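Amidase (Bacillus anthracis, PDB 5EWQ) probably hydrolyses carboxylic amides to the corresponding carboxylate and ammonia, as an enzyme of the amidase signature family. Local coordinates at residues Y174-G185 with R399-I408; Q351-N359 with E454-A462. All blocks are in the same frame, centred on the assembly; numbering follows the deposited sequence.

Contact 1 is partly buried, contact 2 a surface contact, and both lie about 20 Å from the centre of the chain to their own centres. Contact 1 joins two stretches made largely of loop through aromatic packing and hydrogen bonds to backbone carbonyl oxygens. Contact 2 lays a loop against the short helix 457-462, and its chemistry is mainly aliphatic, with no hydrogen bond across. Their segments alternate along the chain, and the centres of contact 1 and contact 2 are about 25 Å apart. Helix 360-377 ties them together: it begins right after the 351-359 loop of contact 2, and its Leu363, Glu364 and Phe367 touch Tyr174 and Ile408 of contact 1.

Contact 1 of 2, residues Y174-G185 with R399-I408; sequences YLSFTMPSGYSG and RRIKYGQTLI
Tyr403, in the type I turn Ile401-Gly404 that links helix 397-400 to helix 406-412, packs its ring against Pro180 with one face and against Tyr183 with an edge. Pro180 CD sits over the middle of its face, 3.4 Å from the Tyr403 centroid, while Lys402 CG covers the opposite face nearer the rim. The CE2 edge of Tyr403 meets the face of Tyr183 in an edge-to-face stack, centroids 4.9 Å apart and planes at 83°. Tyr183 OH is hydrogen-bonded to Tyr17 OH outside the contact.

The same turn is held by its backbone. Ser176 OG donates to Tyr403 O at 2.7 Å, approaching from above the carbonyl plane; chi1 of 75° places the hydroxyl between the N and carbonyl carbon of Ser176. Gln405 then takes the N-cap position of helix 406-412, in whose first turn Leu407 N donates to Leu175 O (2.8 Å, 151° at the hydrogen). In this way two loops of the amidase fold, far apart in sequence, are joined at a turn and a helix start.

Beside that bond Leu407 fans out between two rings: its CB lies over the Tyr174 face, 4.2 Å from the centroid, and CD2 reaches Phe177 CZ at 3.5 Å. Leu175 and Ile408 run side by side in the same direction, CD1 to CD1 3.7 Å, with Phe367 of helix 360-377 also against Ile408.

Contact 2 of 2, residues Q351-N359 with E454-A462; sequences QLNNGGVDN and EEVLLSAVA
Leu457, Leu458 and Val461 of helix 457-462 form an aliphatic face against the loop 351-359, and Val357 touches all three. Its CG2 reaches Leu458 CD2 at 3.6 Å, the two side chains crossing at about a right angle. Its CG1, set anti to the backbone N (chi1 -176°), meets both Leu457 CG and Val461 CG2, and here the chains pass each other in opposite directions. Leu458 divides its methyls along the loop: while CD2 faces Val357, CD1 packs against CB, CG and CD2 of Leu352, with Leu352 CD2 3.7 Å from Leu458 CD1. Leu457 divides likewise. Its CD1 lies against Asn359 CB at 3.6 Å, and CD2 turns toward Val357 O and Asn354 CB.

Polar groups take part chiefly through van der Waals contact, and no hydrogen bond crosses between the segments. Asn354 points OD1 at the branch point of Leu458, 3.3 Å from Leu458 CG and close to both methyls. The Glu455 carboxylate lies beyond, its plane 29° from that amide, and Glu455 OE1 is 3.9 Å from both OD1 and ND2 of Asn354, too far for a hydrogen bond. The same OE1 is equally far from Leu352 CB, so the carboxylate borders the apolar patch.

The loop hydrogen-bonds to other helices. Gly355 O accepts from Asn431 ND2 and Asp358 N donates to Ser428 OG, both on helix 418-437, whose Glu435 and Leu436 also touch Leu458. Asp358 OD2 accepts from Thr362 N in the first turn of helix 360-377. The loop thus leads from strand 345-347, at one edge of the mixed sheet, into helix 360-377, touching both helix 418-437 and helix 457-462, which itself follows strand 447-451.

Contact 1 of 2, residues Y174-G185 with R399-I408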
loop_
_atom_site.group_PDB
_atom_site.type_symbol
_atom_site.label_atom_id
_atom_site.label_comp_id
_atom_site.label_asym_id
_atom_site.label_seq_id
_atom_site.Cartn_x
_atom_site.Cartn_y
_atom_site.Cartn_z
ATOM N N TYR A 174 7.232 1.437 13.124
ATOM C CA TYR A 174 7.252 1.018 14.520
ATOM C C TYR A 174 8.687 0.906 15.019
ATOM O O TYR A 174 9.140 -0.171 15.404
ATOM C CB TYR A 174 6.519 -0.311 14.702
ATOM C CG TYR A 174 6.038 -0.546 16.117
ATOM C CD1 TYR A 174 4.916 0.115 16.603
ATOM C CD2 TYR A 174 6.701 -1.423 16.966
ATOM C CE1 TYR A 174 4.469 -0.090 17.894
ATOM C CE2 TYR A 174 6.260 -1.635 18.260
ATOM C CZ TYR A 174 5.144 -0.966 18.717
ATOM O OH TYR A 174 4.698 -1.170 20.002
ATOM N N LEU A 175 9.396 2.030 15.006
ATOM C CA LEU A 175 10.781 2.070 15.453
ATOM C C LEU A 175 10.956 3.114 16.552
ATOM O O LEU A 175 11.453 2.809 17.635
ATOM C CB LEU A 175 11.711 2.363 14.275
ATOM C CG LEU A 175 13.205 2.160 14.520
ATOM C CD1 LEU A 175 13.459 0.773 15.079
ATOM C CD2 LEU A 175 13.992 2.373 13.236
ATOM N N SER A 176 10.536 4.344 16.270
ATOM C CA SER A 176 10.576 5.415 17.260
ATOM C C SER A 176 9.521 6.474 16.961
ATOM O O SER A 176 8.988 6.538 15.853
ATOM C CB SER A 176 11.963 6.059 17.311
ATOM O OG SER A 176 12.173 6.904 16.194
ATOM N N PHE A 177 9.231 7.309 17.953
ATOM C CA PHE A 177 8.203 8.335 17.822
ATOM C C PHE A 177 8.694 9.533 17.014
ATOM O O PHE A 177 7.894 10.338 16.535
ATOM C CB PHE A 177 7.738 8.806 19.203
ATOM C CG PHE A 177 7.269 7.696 20.103
ATOM C CD1 PHE A 177 5.957 7.258 20.059
ATOM C CD2 PHE A 177 8.140 7.103 21.004
ATOM C CE1 PHE A 177 5.521 6.241 20.891
ATOM C CE2 PHE A 177 7.710 6.085 21.838
ATOM C CZ PHE A 177 6.399 5.656 21.782
ATOM N N THR A 178 10.009 9.647 16.864
ATOM C CA THR A 178 10.608 10.812 16.220
ATOM C C THR A 178 10.965 10.561 14.759
ATOM O O THR A 178 11.344 11.484 14.039
ATOM C CB THR A 178 11.880 11.266 16.958
ATOM O OG1 THR A 178 12.854 10.216 16.928
ATOM C CG2 THR A 178 11.562 11.620 18.403
HETATM N N MSE A 179 10.848 9.309 14.327
HETATM C CA MSE A 179 11.198 8.942 12.959
HETATM C C MSE A 179 10.162 9.457 11.965
HETATM O O MSE A 179 8.970 9.187 12.110
HETATM C CB MSE A 179 11.336 7.424 12.828
HETATM C CG MSE A 179 11.882 6.969 11.484
HETATM SE SE MSE A 179 11.801 5.037 11.250
HETATM C CE MSE A 179 9.865 4.844 11.128
ATOM N N PRO A 180 10.620 10.203 10.949
ATOM C CA PRO A 180 9.734 10.715 9.900
ATOM C C PRO A 180 9.171 9.592 9.039
ATOM O O PRO A 180 9.849 8.590 8.815
ATOM C CB PRO A 180 10.650 11.627 9.079
ATOM C CG PRO A 180 12.019 11.082 9.306
ATOM C CD PRO A 180 12.022 10.598 10.726
ATOM N N SER A 181 7.940 9.761 8.568
ATOM C CA SER A 181 7.306 8.766 7.718
ATOM C C SER A 181 8.023 8.668 6.378
ATOM O O SER A 181 8.469 9.674 5.827
ATOM C CB SER A 181 5.830 9.104 7.506
ATOM O OG SER A 181 5.681 10.387 6.922
ATOM N N GLY A 182 8.135 7.449 5.859
ATOM C CA GLY A 182 8.797 7.226 4.589
ATOM C C GLY A 182 10.287 6.985 4.732
ATOM O O GLY A 182 10.978 6.715 3.750
ATOM N N TYR A 183 10.792 7.080 5.957
ATOM C CA TYR A 183 12.208 6.838 6.203
ATOM C C TYR A 183 12.485 5.377 6.546
ATOM O O TYR A 183 11.723 4.741 7.275
ATOM C CB TYR A 183 12.731 7.737 7.326
ATOM C CG TYR A 183 14.176 7.463 7.679
ATOM C CD1 TYR A 183 15.210 8.011 6.929
ATOM C CD2 TYR A 183 14.508 6.646 8.754
ATOM C CE1 TYR A 183 16.534 7.757 7.243
ATOM C CE2 TYR A 183 15.829 6.386 9.074
ATOM C CZ TYR A 183 16.837 6.946 8.316
ATOM O OH TYR A 183 18.153 6.690 8.632
ATOM N N SER A 184 13.587 4.858 6.017
ATOM C CA SER A 184 14.040 3.510 6.336
ATOM C C SER A 184 15.560 3.487 6.410
ATOM O O SER A 184 16.234 4.152 5.624
ATOM C CB SER A 184 13.549 2.505 5.296
ATOM O OG SER A 184 14.262 2.646 4.080
ATOM N N GLY A 185 16.098 2.719 7.351
ATOM C CA GLY A 185 17.537 2.606 7.506
ATOM C C GLY A 185 18.183 1.853 6.359
ATOM O O GLY A 185 19.403 1.871 6.200
ATOM N N ARG A 399 23.822 5.401 11.659
ATOM C CA ARG A 399 23.439 4.833 10.375
ATOM C C ARG A 399 22.197 3.951 10.499
ATOM O O ARG A 399 21.250 4.087 9.725
ATOM C CB ARG A 399 24.599 4.024 9.786
ATOM C CG ARG A 399 24.793 4.175 8.279
ATOM C CD ARG A 399 23.510 3.888 7.518
ATOM N NE ARG A 399 23.744 3.283 6.213
ATOM C CZ ARG A 399 22.784 2.740 5.473
ATOM N NH1 ARG A 399 23.068 2.203 4.294
ATOM N NH2 ARG A 399 21.537 2.731 5.920
ATOM N N ARG A 400 22.208 3.050 11.475
ATOM C CA ARG A 400 21.187 2.012 11.570
ATOM C C ARG A 400 19.923 2.468 12.297
ATOM O O ARG A 400 18.828 1.986 12.006
ATOM C CB ARG A 400 21.779 0.777 12.252
ATOM C CG ARG A 400 23.004 0.246 11.525
ATOM C CD ARG A 400 23.698 -0.872 12.276
ATOM N NE ARG A 400 24.877 -1.332 11.546
ATOM C CZ ARG A 400 25.684 -2.303 11.958
ATOM N NH1 ARG A 400 25.447 -2.927 13.104
ATOM N NH2 ARG A 400 26.731 -2.652 11.221
ATOM N N ILE A 401 20.072 3.395 13.237
ATOM C CA ILE A 401 18.925 3.953 13.949
ATOM C C ILE A 401 19.095 5.452 14.177
ATOM O O ILE A 401 19.212 5.909 15.314
ATOM C CB ILE A 401 18.699 3.256 15.307
ATOM C CG1 ILE A 401 20.037 2.975 15.995
ATOM C CG2 ILE A 401 17.927 1.958 15.121
ATOM C CD1 ILE A 401 19.896 2.502 17.424
ATOM N N LYS A 402 19.103 6.208 13.082
ATOM C CA LYS A 402 19.292 7.655 13.128
ATOM C C LYS A 402 18.295 8.336 14.063
ATOM O O LYS A 402 18.630 9.309 14.740
ATOM C CB LYS A 402 19.174 8.249 11.720
ATOM C CG LYS A 402 19.254 9.768 11.673
ATOM C CD LYS A 402 19.004 10.293 10.268
ATOM C CE LYS A 402 18.948 11.810 10.246
ATOM N NZ LYS A 402 20.236 12.422 10.675
ATOM N N TYR A 403 17.076 7.812 14.106
ATOM C CA TYR A 403 16.030 8.391 14.941
ATOM C C TYR A 403 15.715 7.500 16.140
ATOM O O TYR A 403 14.688 7.670 16.794
ATOM C CB TYR A 403 14.767 8.639 14.113
ATOM C CG TYR A 403 15.010 9.496 12.891
ATOM C CD1 TYR A 403 15.001 10.883 12.977
ATOM C CD2 TYR A 403 15.257 8.920 11.651
ATOM C CE1 TYR A 403 15.227 11.671 11.863
ATOM C CE2 TYR A 403 15.483 9.701 10.531
ATOM C CZ TYR A 403 15.467 11.075 10.643
ATOM O OH TYR A 403 15.690 11.857 9.534
ATOM N N GLY A 404 16.605 6.554 16.422
ATOM C CA GLY A 404 16.462 5.699 17.587
ATOM C C GLY A 404 15.639 4.447 17.344
ATOM O O GLY A 404 15.235 4.165 16.217
ATOM N N GLN A 405 15.393 3.696 18.414
ATOM C CA GLN A 405 14.624 2.458 18.334
ATOM C C GLN A 405 13.825 2.224 19.613
ATOM O O GLN A 405 13.756 1.105 20.120
ATOM C CB GLN A 405 15.551 1.270 18.063
ATOM C CG GLN A 405 16.724 1.161 19.026
ATOM C CD GLN A 405 17.567 -0.076 18.786
ATOM O OE1 GLN A 405 17.261 -0.891 17.917
ATOM N NE2 GLN A 405 18.634 -0.223 19.560
ATOM N N THR A 406 13.215 3.291 20.121
ATOM C CA THR A 406 12.489 3.249 21.387
ATOM C C THR A 406 11.312 2.272 21.367
ATOM O O THR A 406 11.039 1.598 22.362
ATOM C CB THR A 406 11.962 4.648 21.768
ATOM O OG1 THR A 406 13.026 5.605 21.673
ATOM C CG2 THR A 406 11.411 4.649 23.187
ATOM N N LEU A 407 10.624 2.193 20.233
ATOM C CA LEU A 407 9.423 1.368 20.125
ATOM C C LEU A 407 9.717 -0.129 20.192
ATOM O O LEU A 407 9.021 -0.869 20.890
ATOM C CB LEU A 407 8.675 1.692 18.830
ATOM C CG LEU A 407 7.780 2.931 18.895
ATOM C CD1 LEU A 407 7.237 3.282 17.521
ATOM C CD2 LEU A 407 6.644 2.699 19.876
ATOM N N ILE A 408 10.741 -0.576 19.472
ATOM C CA ILE A 408 11.088 -1.993 19.470
ATOM C C ILE A 408 11.800 -2.371 20.766
ATOM O O ILE A 408 11.845 -3.544 21.139
ATOM C CB ILE A 408 11.974 -2.370 18.264
ATOM C CG1 ILE A 408 13.362 -1.742 18.385
ATOM C CG2 ILE A 408 11.307 -1.953 16.965
ATOM C CD1 ILE A 408 14.293 -2.119 17.255
#

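Contact 2 of 2, residues Q351-N359 with E454-A462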
loop_
_atom_site.group_PDB
_atom_site.type_symbol
_atom_site.label_atom_id
_atom_site.label_comp_id
_atom_site.label_asym_id
_atom_site.label_seq_id
_atom_site.Cartn_x
_atom_site.Cartn_y
_atom_site.Cartn_z
ATOM N N GLN A 351 -19.806 11.672 13.896
ATOM C CA GLN A 351 -18.571 11.660 14.672
ATOM C C GLN A 351 -18.412 10.336 15.415
ATOM O O GLN A 351 -19.080 10.091 16.421
ATOM C CB GLN A 351 -18.539 12.832 15.656
ATOM C CG GLN A 351 -17.272 12.894 16.498
ATOM C CD GLN A 351 -17.030 14.265 17.096
ATOM O OE1 GLN A 351 -17.692 15.238 16.735
ATOM N NE2 GLN A 351 -16.076 14.348 18.015
ATOM N N LEU A 352 -17.528 9.487 14.903
ATOM C CA LEU A 352 -17.269 8.183 15.501
ATOM C C LEU A 352 -16.627 8.333 16.875
ATOM O O LEU A 352 -15.855 9.262 17.112
ATOM C CB LEU A 352 -16.372 7.345 14.587
ATOM C CG LEU A 352 -17.047 6.351 13.637
ATOM C CD1 LEU A 352 -18.282 6.951 12.993
ATOM C CD2 LEU A 352 -16.064 5.892 12.569
ATOM N N ASN A 353 -16.952 7.413 17.778
ATOM C CA ASN A 353 -16.409 7.443 19.130
ATOM C C ASN A 353 -15.327 6.389 19.337
ATOM O O ASN A 353 -15.594 5.190 19.264
ATOM C CB ASN A 353 -17.527 7.252 20.156
ATOM C CG ASN A 353 -17.015 7.261 21.584
ATOM O OD1 ASN A 353 -16.697 6.213 22.148
ATOM N ND2 ASN A 353 -16.932 8.447 22.176
ATOM N N ASN A 354 -14.106 6.846 19.596
ATOM C CA ASN A 354 -12.984 5.948 19.826
ATOM C C ASN A 354 -12.819 5.619 21.305
ATOM O O ASN A 354 -11.907 6.117 21.963
ATOM C CB ASN A 354 -11.691 6.558 19.280
ATOM C CG ASN A 354 -11.778 6.885 17.802
ATOM O OD1 ASN A 354 -12.489 6.223 17.048
ATOM N ND2 ASN A 354 -11.052 7.914 17.380
ATOM N N GLY A 355 -13.710 4.781 21.823
ATOM C CA GLY A 355 -13.672 4.401 23.223
ATOM C C GLY A 355 -13.450 2.916 23.421
ATOM O O GLY A 355 -14.140 2.089 22.826
ATOM N N GLY A 356 -12.475 2.574 24.258
ATOM C CA GLY A 356 -12.183 1.187 24.570
ATOM C C GLY A 356 -11.494 0.444 23.441
ATOM O O GLY A 356 -11.241 -0.756 23.543
ATOM N N VAL A 357 -11.190 1.158 22.363
ATOM C CA VAL A 357 -10.514 0.563 21.216
ATOM C C VAL A 357 -9.018 0.856 21.269
ATOM O O VAL A 357 -8.568 1.928 20.864
ATOM C CB VAL A 357 -11.096 1.080 19.887
ATOM C CG1 VAL A 357 -10.440 0.376 18.710
ATOM C CG2 VAL A 357 -12.603 0.877 19.859
ATOM N N ASP A 358 -8.253 -0.105 21.776
ATOM C CA ASP A 358 -6.815 0.067 21.949
ATOM C C ASP A 358 -6.053 -0.278 20.673
ATOM O O ASP A 358 -6.498 -1.102 19.875
ATOM C CB ASP A 358 -6.317 -0.795 23.112
ATOM C CG ASP A 358 -4.820 -0.682 23.325
ATOM O OD1 ASP A 358 -4.394 0.196 24.105
ATOM O OD2 ASP A 358 -4.071 -1.470 22.711
ATOM N N ASN A 359 -4.901 0.361 20.491
ATOM C CA ASN A 359 -4.059 0.116 19.327
ATOM C C ASN A 359 -2.600 -0.104 19.717
ATOM O O ASN A 359 -1.943 -1.013 19.212
ATOM C CB ASN A 359 -4.166 1.285 18.345
ATOM C CG ASN A 359 -3.504 0.990 17.014
ATOM O OD1 ASN A 359 -3.443 -0.159 16.579
ATOM N ND2 ASN A 359 -3.001 2.032 16.361
ATOM N N GLU A 454 -8.145 10.227 9.334
ATOM C CA GLU A 454 -8.653 10.724 10.607
ATOM C C GLU A 454 -9.419 9.662 11.397
ATOM O O GLU A 454 -9.422 9.680 12.628
ATOM C CB GLU A 454 -9.546 11.946 10.376
ATOM C CG GLU A 454 -8.807 13.142 9.798
ATOM C CD GLU A 454 -9.731 14.299 9.474
ATOM O OE1 GLU A 454 -10.952 14.173 9.705
ATOM O OE2 GLU A 454 -9.234 15.337 8.985
ATOM N N GLU A 455 -10.066 8.738 10.691
ATOM C CA GLU A 455 -10.856 7.699 11.348
ATOM C C GLU A 455 -10.525 6.307 10.816
ATOM O O GLU A 455 -11.330 5.696 10.113
ATOM C CB GLU A 455 -12.353 7.974 11.173
ATOM C CG GLU A 455 -12.810 9.333 11.683
ATOM C CD GLU A 455 -12.649 9.483 13.183
ATOM O OE1 GLU A 455 -12.752 8.466 13.900
ATOM O OE2 GLU A 455 -12.415 10.621 13.644
ATOM N N VAL A 456 -9.345 5.801 11.163
ATOM C CA VAL A 456 -8.906 4.493 10.686
ATOM C C VAL A 456 -8.864 3.471 11.818
ATOM O O VAL A 456 -8.964 2.266 11.582
ATOM C CB VAL A 456 -7.514 4.578 10.028
ATOM C CG1 VAL A 456 -7.188 3.288 9.292
ATOM C CG2 VAL A 456 -7.460 5.749 9.072
ATOM N N LEU A 457 -8.728 3.964 13.046
ATOM C CA LEU A 457 -8.590 3.114 14.227
ATOM C C LEU A 457 -9.690 2.062 14.348
ATOM O O LEU A 457 -9.413 0.896 14.630
ATOM C CB LEU A 457 -8.570 3.976 15.493
ATOM C CG LEU A 457 -8.552 3.227 16.827
ATOM C CD1 LEU A 457 -7.340 2.315 16.917
ATOM C CD2 LEU A 457 -8.581 4.203 17.995
ATOM N N LEU A 458 -10.933 2.474 14.127
ATOM C CA LEU A 458 -12.074 1.584 14.309
ATOM C C LEU A 458 -12.192 0.551 13.193
ATOM O O LEU A 458 -12.378 -0.638 13.455
ATOM C CB LEU A 458 -13.366 2.397 14.404
ATOM C CG LEU A 458 -13.395 3.473 15.490
ATOM C CD1 LEU A 458 -14.752 4.153 15.538
ATOM C CD2 LEU A 458 -13.043 2.881 16.843
ATOM N N SER A 459 -12.086 1.006 11.948
ATOM C CA SER A 459 -12.260 0.129 10.794
ATOM C C SER A 459 -11.136 -0.897 10.668
ATOM O O SER A 459 -11.334 -1.978 10.113
ATOM C CB SER A 459 -12.360 0.957 9.510
ATOM O OG SER A 459 -11.218 1.779 9.339
ATOM N N ALA A 460 -9.960 -0.555 11.183
ATOM C CA ALA A 460 -8.811 -1.452 11.121
ATOM C C ALA A 460 -8.949 -2.591 12.129
ATOM O O ALA A 460 -8.682 -3.749 11.809
ATOM C CB ALA A 460 -7.522 -0.682 11.366
ATOM N N VAL A 461 -9.368 -2.252 13.343
ATOM C CA VAL A 461 -9.543 -3.242 14.401
ATOM C C VAL A 461 -10.732 -4.153 14.110
ATOM O O VAL A 461 -10.658 -5.369 14.294
ATOM C CB VAL A 461 -9.739 -2.565 15.774
ATOM C CG1 VAL A 461 -10.084 -3.593 16.840
ATOM C CG2 VAL A 461 -8.489 -1.790 16.163
ATOM N N ALA A 462 -11.824 -3.558 13.641
ATOM C CA ALA A 462 -13.039 -4.307 13.346
ATOM C C ALA A 462 -12.871 -5.194 12.113
ATOM O O ALA A 462 -13.643 -6.128 11.901
ATOM C CB ALA A 462 -14.209 -3.355 13.158
#